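Local coordinates for solute-binding protein (Thermoactinomyces vulgaris, PDB 2ZYO), which binds cyclodextrins and linear maltodextrins such as maltotetraose, probably delivering them to a membrane transporter for uptake, at residues D108-K113 against T277-K282. Residues are numbered along the deposited sequence; the frame is centred on the assembly and turned at random.
Sequences DDVAMK and TFIGVK
Ile279 reaches across to Val110 with the far end of its side chain: CD1 of Ile279 lies 3.6 Å from CG1 of Val110, and the two side chains meet at a slant. CG1 of Ile279 sits between its own backbone N and carbonyl carbon (chi1 60°), and with chi2 at 153°, roughly extended, CD1 reaches the first turn of helix 109-114. Ile279 also touches Ile128 of strand 120-136, and its side chain is about 10 Å from a bound glucose.

Two residues on, Val281 also points at the helix and meets Ala111. Its CG2 rests 3.9 Å from CA of Ala111 and 4.1 Å from CB of Ala111, so this branch packs against backbone as well as the methyl. The local axes of 109-113 and 278-282 approach to 8.8 Å, with 71° between their directions: a helix laid across a sheet strand of this solute-binding fold.

Asp108 caps the helix: its OD2 takes Ala111 N at 3.2 Å through the anti lone pair, and Val110 N more weakly. The helix start thus has polar bonds of its own, while residues 108-113 and 277-282 meet by van der Waals contact of aliphatic groups and adjacent backbone, burying 147 Å² without directional bonds.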
loop_
_atom_site.group_PDB
_atom_site.type_symbol
_atom_site.label_atom_id
_atom_site.label_comp_id
_atom_site.label_asym_id
_atom_site.label_seq_id
_atom_site.Cartn_x
_atom_site.Cartn_y
_atom_site.Cartn_z
ATOM N N ASP A 108 -14.092 -0.475 4.518
ATOM C CA ASP A 108 -13.202 -0.477 5.672
ATOM C C ASP A 108 -12.855 0.954 6.090
ATOM O O ASP A 108 -12.488 1.781 5.251
ATOM C CB ASP A 108 -11.938 -1.273 5.330
ATOM C CG ASP A 108 -10.991 -1.406 6.503
ATOM O OD1 ASP A 108 -11.078 -2.420 7.229
ATOM O OD2 ASP A 108 -10.158 -0.495 6.697
ATOM N N ASP A 109 -12.988 1.233 7.387
ATOM C CA ASP A 109 -12.787 2.581 7.929
ATOM C C ASP A 109 -11.393 3.142 7.645
ATOM O O ASP A 109 -11.250 4.320 7.316
ATOM C CB ASP A 109 -13.066 2.606 9.438
ATOM C CG ASP A 109 -14.550 2.472 9.776
ATOM O OD1 ASP A 109 -15.386 2.319 8.858
ATOM O OD2 ASP A 109 -14.882 2.523 10.981
ATOM N N VAL A 110 -10.375 2.294 7.768
ATOM C CA VAL A 110 -8.987 2.714 7.556
ATOM C C VAL A 110 -8.692 2.955 6.069
ATOM O O VAL A 110 -7.954 3.881 5.718
ATOM C CB VAL A 110 -7.982 1.711 8.185
ATOM C CG1 VAL A 110 -6.554 2.203 8.039
ATOM C CG2 VAL A 110 -8.302 1.495 9.658
ATOM N N ALA A 111 -9.290 2.140 5.201
ATOM C CA ALA A 111 -9.163 2.325 3.756
ATOM C C ALA A 111 -9.779 3.651 3.309
ATOM O O ALA A 111 -9.263 4.314 2.406
ATOM C CB ALA A 111 -9.805 1.163 3.012
ATOM N N MET A 112 -10.881 4.037 3.950
ATOM C CA MET A 112 -11.544 5.299 3.631
ATOM C C MET A 112 -10.727 6.506 4.078
ATOM O O MET A 112 -10.733 7.541 3.416
ATOM C CB MET A 112 -12.954 5.346 4.226
ATOM C CG MET A 112 -13.942 4.384 3.567
ATOM S SD MET A 112 -13.982 4.482 1.761
ATOM C CE MET A 112 -14.717 6.095 1.519
ATOM N N LYS A 113 -10.016 6.362 5.195
ATOM C CA LYS A 113 -9.109 7.406 5.670
ATOM C C LYS A 113 -8.009 7.682 4.647
ATOM O O LYS A 113 -7.605 8.830 4.458
ATOM C CB LYS A 113 -8.499 7.030 7.021
ATOM C CG LYS A 113 -9.487 7.049 8.176
ATOM C CD LYS A 113 -8.794 6.762 9.501
ATOM C CE LYS A 113 -9.798 6.454 10.608
ATOM N NZ LYS A 113 -10.750 7.575 10.861
ATOM N N THR A 277 1.458 -2.222 10.109
ATOM C CA THR A 277 2.111 -2.070 8.818
ATOM C C THR A 277 1.504 -0.893 8.067
ATOM O O THR A 277 0.430 -0.405 8.422
ATOM C CB THR A 277 1.935 -3.337 7.966
ATOM O OG1 THR A 277 0.547 -3.694 7.930
ATOM C CG2 THR A 277 2.724 -4.490 8.553
ATOM N N PHE A 278 2.203 -0.433 7.034
ATOM C CA PHE A 278 1.602 0.480 6.075
ATOM C C PHE A 278 0.550 -0.277 5.273
ATOM O O PHE A 278 0.719 -1.459 4.964
ATOM C CB PHE A 278 2.651 1.027 5.106
ATOM C CG PHE A 278 3.472 2.161 5.652
ATOM C CD1 PHE A 278 2.876 3.217 6.341
ATOM C CD2 PHE A 278 4.846 2.197 5.431
ATOM C CE1 PHE A 278 3.644 4.277 6.824
ATOM C CE2 PHE A 278 5.620 3.253 5.909
ATOM C CZ PHE A 278 5.018 4.294 6.603
ATOM N N ILE A 279 -0.542 0.403 4.943
ATOM C CA ILE A 279 -1.462 -0.112 3.937
ATOM C C ILE A 279 -1.473 0.823 2.729
ATOM O O ILE A 279 -1.308 2.037 2.870
ATOM C CB ILE A 279 -2.897 -0.354 4.484
ATOM C CG1 ILE A 279 -3.517 0.942 5.013
ATOM C CG2 ILE A 279 -2.883 -1.437 5.568
ATOM C CD1 ILE A 279 -5.033 0.968 4.964
ATOM N N GLY A 280 -1.624 0.238 1.545
ATOM C CA GLY A 280 -1.770 1.000 0.312
ATOM C C GLY A 280 -3.148 0.737 -0.255
ATOM O O GLY A 280 -3.578 -0.413 -0.337
ATOM N N VAL A 281 -3.844 1.807 -0.625
ATOM C CA VAL A 281 -5.196 1.698 -1.166
ATOM C C VAL A 281 -5.223 2.224 -2.597
ATOM O O VAL A 281 -4.730 3.319 -2.869
ATOM C CB VAL A 281 -6.226 2.469 -0.294
ATOM C CG1 VAL A 281 -7.619 2.427 -0.920
ATOM C CG2 VAL A 281 -6.265 1.904 1.124
ATOM N N LYS A 282 -5.780 1.423 -3.505
ATOM C CA LYS A 282 -6.032 1.851 -4.876
ATOM C C LYS A 282 -7.516 2.160 -4.999
ATOM O O LYS A 282 -8.353 1.281 -4.806
ATOM C CB LYS A 282 -5.634 0.764 -5.880
ATOM C CG LYS A 282 -4.132 0.528 -5.994
ATOM C CD LYS A 282 -3.762 -0.264 -7.246
ATOM C CE LYS A 282 -4.375 -1.656 -7.269
ATOM N NZ LYS A 282 -4.019 -2.410 -8.506
#